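Local coordinates for protein SusD homolog (Bacteroides thetaiotaomicron, PDB 3EHM) that probably binds mucin O-glycans as a SusD-like outer-membrane lipoprotein of a gut symbiont, contributing to their utilization, at residues Leu288-Gly300 / Thr321-Val333. Numbering follows the deposited sequence.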
loop_
_atom_site.group_PDB
_atom_site.type_symbol
_atom_site.label_atom_id
_atom_site.label_comp_id
_atom_site.label_asym_id
_atom_site.label_seq_id
_atom_site.Cartn_x
_atom_site.Cartn_y
_atom_site.Cartn_z
ATOM N N LEU A 288 -16.762 -3.137 8.240
ATOM C CA LEU A 288 -17.478 -2.483 7.151
ATOM C C LEU A 288 -17.956 -1.109 7.616
ATOM O O LEU A 288 -17.736 -0.096 6.944
ATOM C CB LEU A 288 -18.682 -3.327 6.718
ATOM C CG LEU A 288 -19.606 -2.721 5.656
ATOM C CD1 LEU A 288 -18.806 -2.336 4.413
ATOM C CD2 LEU A 288 -20.688 -3.722 5.302
ATOM N N SER A 289 -18.602 -1.086 8.777
ATOM C CA SER A 289 -19.127 0.150 9.354
ATOM C C SER A 289 -18.027 1.085 9.843
ATOM O O SER A 289 -18.209 2.301 9.891
ATOM C CB SER A 289 -20.064 -0.175 10.518
ATOM O OG SER A 289 -20.621 1.011 11.052
ATOM N N ALA A 290 -16.886 0.517 10.210
ATOM C CA ALA A 290 -15.772 1.322 10.691
ATOM C C ALA A 290 -15.065 2.022 9.536
ATOM O O ALA A 290 -14.569 3.137 9.689
ATOM C CB ALA A 290 -14.783 0.450 11.447
ATOM N N TYR A 291 -15.024 1.368 8.380
ATOM C CA TYR A 291 -14.344 1.930 7.213
ATOM C C TYR A 291 -15.199 2.824 6.323
ATOM O O TYR A 291 -14.711 3.821 5.792
ATOM C CB TYR A 291 -13.784 0.822 6.306
ATOM C CG TYR A 291 -12.697 -0.070 6.881
ATOM C CD1 TYR A 291 -11.988 0.289 8.024
ATOM C CD2 TYR A 291 -12.349 -1.259 6.237
ATOM C CE1 TYR A 291 -10.953 -0.519 8.513
ATOM C CE2 TYR A 291 -11.316 -2.069 6.715
ATOM C CZ TYR A 291 -10.626 -1.693 7.851
ATOM O OH TYR A 291 -9.602 -2.487 8.322
ATOM N N PHE A 292 -16.467 2.469 6.146
ATOM C CA PHE A 292 -17.311 3.236 5.242
ATOM C C PHE A 292 -18.670 3.685 5.755
ATOM O O PHE A 292 -19.222 3.121 6.699
ATOM C CB PHE A 292 -17.528 2.438 3.953
ATOM C CG PHE A 292 -16.265 1.891 3.350
ATOM C CD1 PHE A 292 -15.845 0.596 3.641
ATOM C CD2 PHE A 292 -15.497 2.668 2.484
ATOM C CE1 PHE A 292 -14.682 0.080 3.076
ATOM C CE2 PHE A 292 -14.332 2.160 1.917
ATOM C CZ PHE A 292 -13.925 0.863 2.213
ATOM N N THR A 293 -19.205 4.704 5.090
ATOM C CA THR A 293 -20.513 5.257 5.413
ATOM C C THR A 293 -21.553 4.520 4.574
ATOM O O THR A 293 -21.210 3.836 3.607
ATOM C CB THR A 293 -20.594 6.741 5.024
ATOM O OG1 THR A 293 -20.503 6.859 3.595
ATOM C CG2 THR A 293 -19.457 7.526 5.665
ATOM N N GLU A 294 -22.821 4.639 4.946
ATOM C CA GLU A 294 -23.867 4.019 4.150
ATOM C C GLU A 294 -24.173 5.052 3.081
ATOM O O GLU A 294 -24.154 6.251 3.354
ATOM C CB GLU A 294 -25.126 3.759 4.977
ATOM C CG GLU A 294 -24.968 2.697 6.048
ATOM C CD GLU A 294 -26.286 2.362 6.718
ATOM O OE1 GLU A 294 -27.099 1.629 6.110
ATOM O OE2 GLU A 294 -26.515 2.843 7.847
ATOM N N GLY A 295 -24.430 4.598 1.863
ATOM C CA GLY A 295 -24.743 5.532 0.802
ATOM C C GLY A 295 -26.248 5.640 0.666
ATOM O O GLY A 295 -26.991 5.016 1.425
ATOM N N THR A 296 -26.701 6.445 -0.287
ATOM C CA THR A 296 -28.126 6.612 -0.537
ATOM C C THR A 296 -28.347 6.554 -2.038
ATOM O O THR A 296 -27.497 6.986 -2.823
ATOM C CB THR A 296 -28.663 7.953 0.008
ATOM O OG1 THR A 296 -27.913 9.035 -0.553
ATOM C CG2 THR A 296 -28.556 7.994 1.527
ATOM N N TYR A 297 -29.488 6.002 -2.428
ATOM C CA TYR A 297 -29.842 5.849 -3.832
ATOM C C TYR A 297 -31.265 6.375 -3.991
ATOM O O TYR A 297 -32.208 5.805 -3.442
ATOM C CB TYR A 297 -29.771 4.368 -4.200
ATOM C CG TYR A 297 -30.066 4.048 -5.641
ATOM C CD1 TYR A 297 -29.189 4.425 -6.656
ATOM C CD2 TYR A 297 -31.208 3.331 -5.988
ATOM C CE1 TYR A 297 -29.436 4.091 -7.980
ATOM C CE2 TYR A 297 -31.469 2.993 -7.310
ATOM C CZ TYR A 297 -30.580 3.373 -8.300
ATOM O OH TYR A 297 -30.832 3.036 -9.605
ATOM N N GLY A 298 -31.411 7.461 -4.741
ATOM C CA GLY A 298 -32.719 8.064 -4.922
ATOM C C GLY A 298 -32.885 9.107 -3.831
ATOM O O GLY A 298 -31.965 9.320 -3.040
ATOM N N SER A 299 -34.042 9.755 -3.762
ATOM C CA SER A 299 -34.250 10.774 -2.738
ATOM C C SER A 299 -35.643 10.744 -2.123
ATOM O O SER A 299 -36.569 10.159 -2.685
ATOM C CB SER A 299 -33.975 12.163 -3.322
ATOM O OG SER A 299 -34.786 12.401 -4.458
ATOM N N GLY A 300 -35.776 11.377 -0.958
ATOM C CA GLY A 300 -37.058 11.422 -0.276
ATOM C C GLY A 300 -37.542 10.055 0.159
ATOM O O GLY A 300 -36.786 9.277 0.745
ATOM N N THR A 321 -26.216 12.992 -9.468
ATOM C CA THR A 321 -27.640 12.901 -9.153
ATOM C C THR A 321 -27.835 12.034 -7.916
ATOM O O THR A 321 -26.898 11.384 -7.454
ATOM C CB THR A 321 -28.435 12.274 -10.298
ATOM O OG1 THR A 321 -28.212 10.861 -10.313
ATOM C CG2 THR A 321 -27.996 12.864 -11.630
ATOM N N SER A 322 -29.052 12.016 -7.386
ATOM C CA SER A 322 -29.351 11.222 -6.199
ATOM C C SER A 322 -29.213 9.723 -6.469
ATOM O O SER A 322 -29.173 8.922 -5.539
ATOM C CB SER A 322 -30.768 11.517 -5.708
ATOM O OG SER A 322 -31.725 11.027 -6.629
ATOM N N TYR A 323 -29.152 9.349 -7.743
ATOM C CA TYR A 323 -29.012 7.945 -8.131
ATOM C C TYR A 323 -27.577 7.646 -8.569
ATOM O O TYR A 323 -27.290 6.554 -9.052
ATOM C CB TYR A 323 -29.946 7.620 -9.304
ATOM C CG TYR A 323 -31.421 7.584 -8.972
ATOM C CD1 TYR A 323 -31.959 6.557 -8.198
ATOM C CD2 TYR A 323 -32.285 8.567 -9.454
ATOM C CE1 TYR A 323 -33.325 6.506 -7.914
ATOM C CE2 TYR A 323 -33.653 8.528 -9.174
ATOM C CZ TYR A 323 -34.164 7.495 -8.405
ATOM O OH TYR A 323 -35.512 7.451 -8.130
ATOM N N SER A 324 -26.679 8.611 -8.391
ATOM C CA SER A 324 -25.292 8.452 -8.829
ATOM C C SER A 324 -24.303 7.986 -7.772
ATOM O O SER A 324 -24.618 7.919 -6.586
ATOM C CB SER A 324 -24.784 9.771 -9.401
ATOM O OG SER A 324 -24.523 10.680 -8.347
ATOM N N ALA A 325 -23.083 7.694 -8.220
ATOM C CA ALA A 325 -22.028 7.244 -7.325
ATOM C C ALA A 325 -21.625 8.361 -6.369
ATOM O O ALA A 325 -20.885 8.127 -5.417
ATOM C CB ALA A 325 -20.819 6.766 -8.130
ATOM N N LYS A 326 -22.105 9.577 -6.617
ATOM C CA LYS A 326 -21.776 10.675 -5.719
ATOM C C LYS A 326 -22.285 10.302 -4.337
ATOM O O LYS A 326 -21.696 10.680 -3.325
ATOM C CB LYS A 326 -22.424 11.992 -6.169
ATOM C CG LYS A 326 -22.253 13.116 -5.144
ATOM C CD LYS A 326 -22.739 14.470 -5.644
ATOM C CE LYS A 326 -22.606 15.528 -4.548
ATOM N NZ LYS A 326 -22.980 16.893 -5.022
ATOM N N PHE A 327 -23.374 9.543 -4.299
ATOM C CA PHE A 327 -23.952 9.131 -3.031
ATOM C C PHE A 327 -23.758 7.666 -2.672
ATOM O O PHE A 327 -24.508 7.106 -1.870
ATOM C CB PHE A 327 -25.431 9.508 -3.003
ATOM C CG PHE A 327 -25.661 10.970 -3.220
ATOM C CD1 PHE A 327 -25.936 11.465 -4.489
ATOM C CD2 PHE A 327 -25.521 11.869 -2.164
ATOM C CE1 PHE A 327 -26.064 12.836 -4.707
ATOM C CE2 PHE A 327 -25.646 13.238 -2.374
ATOM C CZ PHE A 327 -25.918 13.721 -3.649
ATOM N N ALA A 328 -22.748 7.044 -3.272
ATOM C CA ALA A 328 -22.429 5.658 -2.962
ATOM C C ALA A 328 -21.716 5.733 -1.615
ATOM O O ALA A 328 -21.412 6.830 -1.139
ATOM C CB ALA A 328 -21.496 5.079 -4.020
ATOM N N SER A 329 -21.458 4.588 -0.995
ATOM C CA SER A 329 -20.762 4.584 0.290
ATOM C C SER A 329 -19.426 5.310 0.135
ATOM O O SER A 329 -18.765 5.194 -0.898
ATOM C CB SER A 329 -20.527 3.147 0.763
ATOM O OG SER A 329 -21.754 2.522 1.099
ATOM N N ARG A 330 -19.039 6.059 1.162
ATOM C CA ARG A 330 -17.790 6.813 1.136
ATOM C C ARG A 330 -16.865 6.380 2.257
ATOM O O ARG A 330 -17.317 5.915 3.296
ATOM C CB ARG A 330 -18.051 8.307 1.340
ATOM C CG ARG A 330 -19.123 8.902 0.470
ATOM C CD ARG A 330 -19.240 10.395 0.741
ATOM N NE ARG A 330 -20.334 10.992 -0.016
ATOM C CZ ARG A 330 -20.518 12.299 -0.161
ATOM N NH1 ARG A 330 -19.672 13.152 0.401
ATOM N NH2 ARG A 330 -21.547 12.749 -0.866
ATOM N N PRO A 331 -15.549 6.535 2.058
ATOM C CA PRO A 331 -14.618 6.149 3.119
ATOM C C PRO A 331 -14.866 7.111 4.280
ATOM O O PRO A 331 -15.084 8.306 4.057
ATOM C CB PRO A 331 -13.249 6.389 2.481
ATOM C CG PRO A 331 -13.506 6.164 1.024
ATOM C CD PRO A 331 -14.827 6.865 0.819
ATOM N N LYS A 332 -14.874 6.601 5.506
ATOM C CA LYS A 332 -15.059 7.466 6.662
ATOM C C LYS A 332 -13.712 8.109 6.949
ATOM O O LYS A 332 -12.696 7.417 7.063
ATOM C CB LYS A 332 -15.513 6.668 7.885
ATOM C CG LYS A 332 -16.989 6.335 7.891
ATOM C CD LYS A 332 -17.416 5.748 9.233
ATOM C CE LYS A 332 -18.924 5.541 9.280
ATOM N NZ LYS A 332 -19.352 4.873 10.536
ATOM N N VAL A 333 -13.698 9.431 7.043
ATOM C CA VAL A 333 -12.462 10.145 7.306
ATOM C C VAL A 333 -12.750 11.611 7.609
ATOM O O VAL A 333 -13.743 12.168 7.141
ATOM C CB VAL A 333 -11.500 10.060 6.083
ATOM C CG1 VAL A 333 -12.161 10.675 4.845
ATOM C CG2 VAL A 333 -10.194 10.779 6.386
HETATM O O HOH W 1 -21.427 3.092 8.362
HETATM O O HOH W 2 -12.105 5.009 5.599
HETATM O O HOH W 3 -29.223 9.729 -2.896
HETATM O O HOH W 4 -26.397 6.337 -5.254
#
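An antiparallel single bridge, Phe292 with Pro331, ties the end of helix 287-291, just before the outer hairpin of strands 295-297 and 304-306, to loop 321-333. Lys332 N donates a nearly straight hydrogen bond (174°) to Tyr291 O, and Thr293 N another to Arg330 O (2.9 Å). Threonine suits position 293: held between its backbone N and carbonyl carbon (chi1 66°), OG1 accepts a hydrogen bond from Arg330 N (3.0 Å), while CG2 packs on Lys332 CG. That extended lysine hydrogen-bonds Ser289 O through NZ. A CB on Gly295 would clash with Phe327 O, which accepts a hydrogen bond from Thr296 N (2.8 Å). Farther out, Gly298 N hydrogen-bonds Ser322 O (2.8 Å); at its positive phi a CB would jam against the preceding carbonyl O and crowd Tyr323 CE1. Tyr323 sets its CD1 edge over the centre of the Tyr297 ring, planes at 73°, and takes Gly298 CA on its own face (CH-pi). Replacing Tyr297 by an alanine would probably leave Lys403 without its cation-pi partner and the Tyr323 ring freer to turn. One isolated bridge, then scattered backbone hydrogen bonds, is how an irregular loop lines a small hairpin, here at the periphery of a largely helical SusD-like fold.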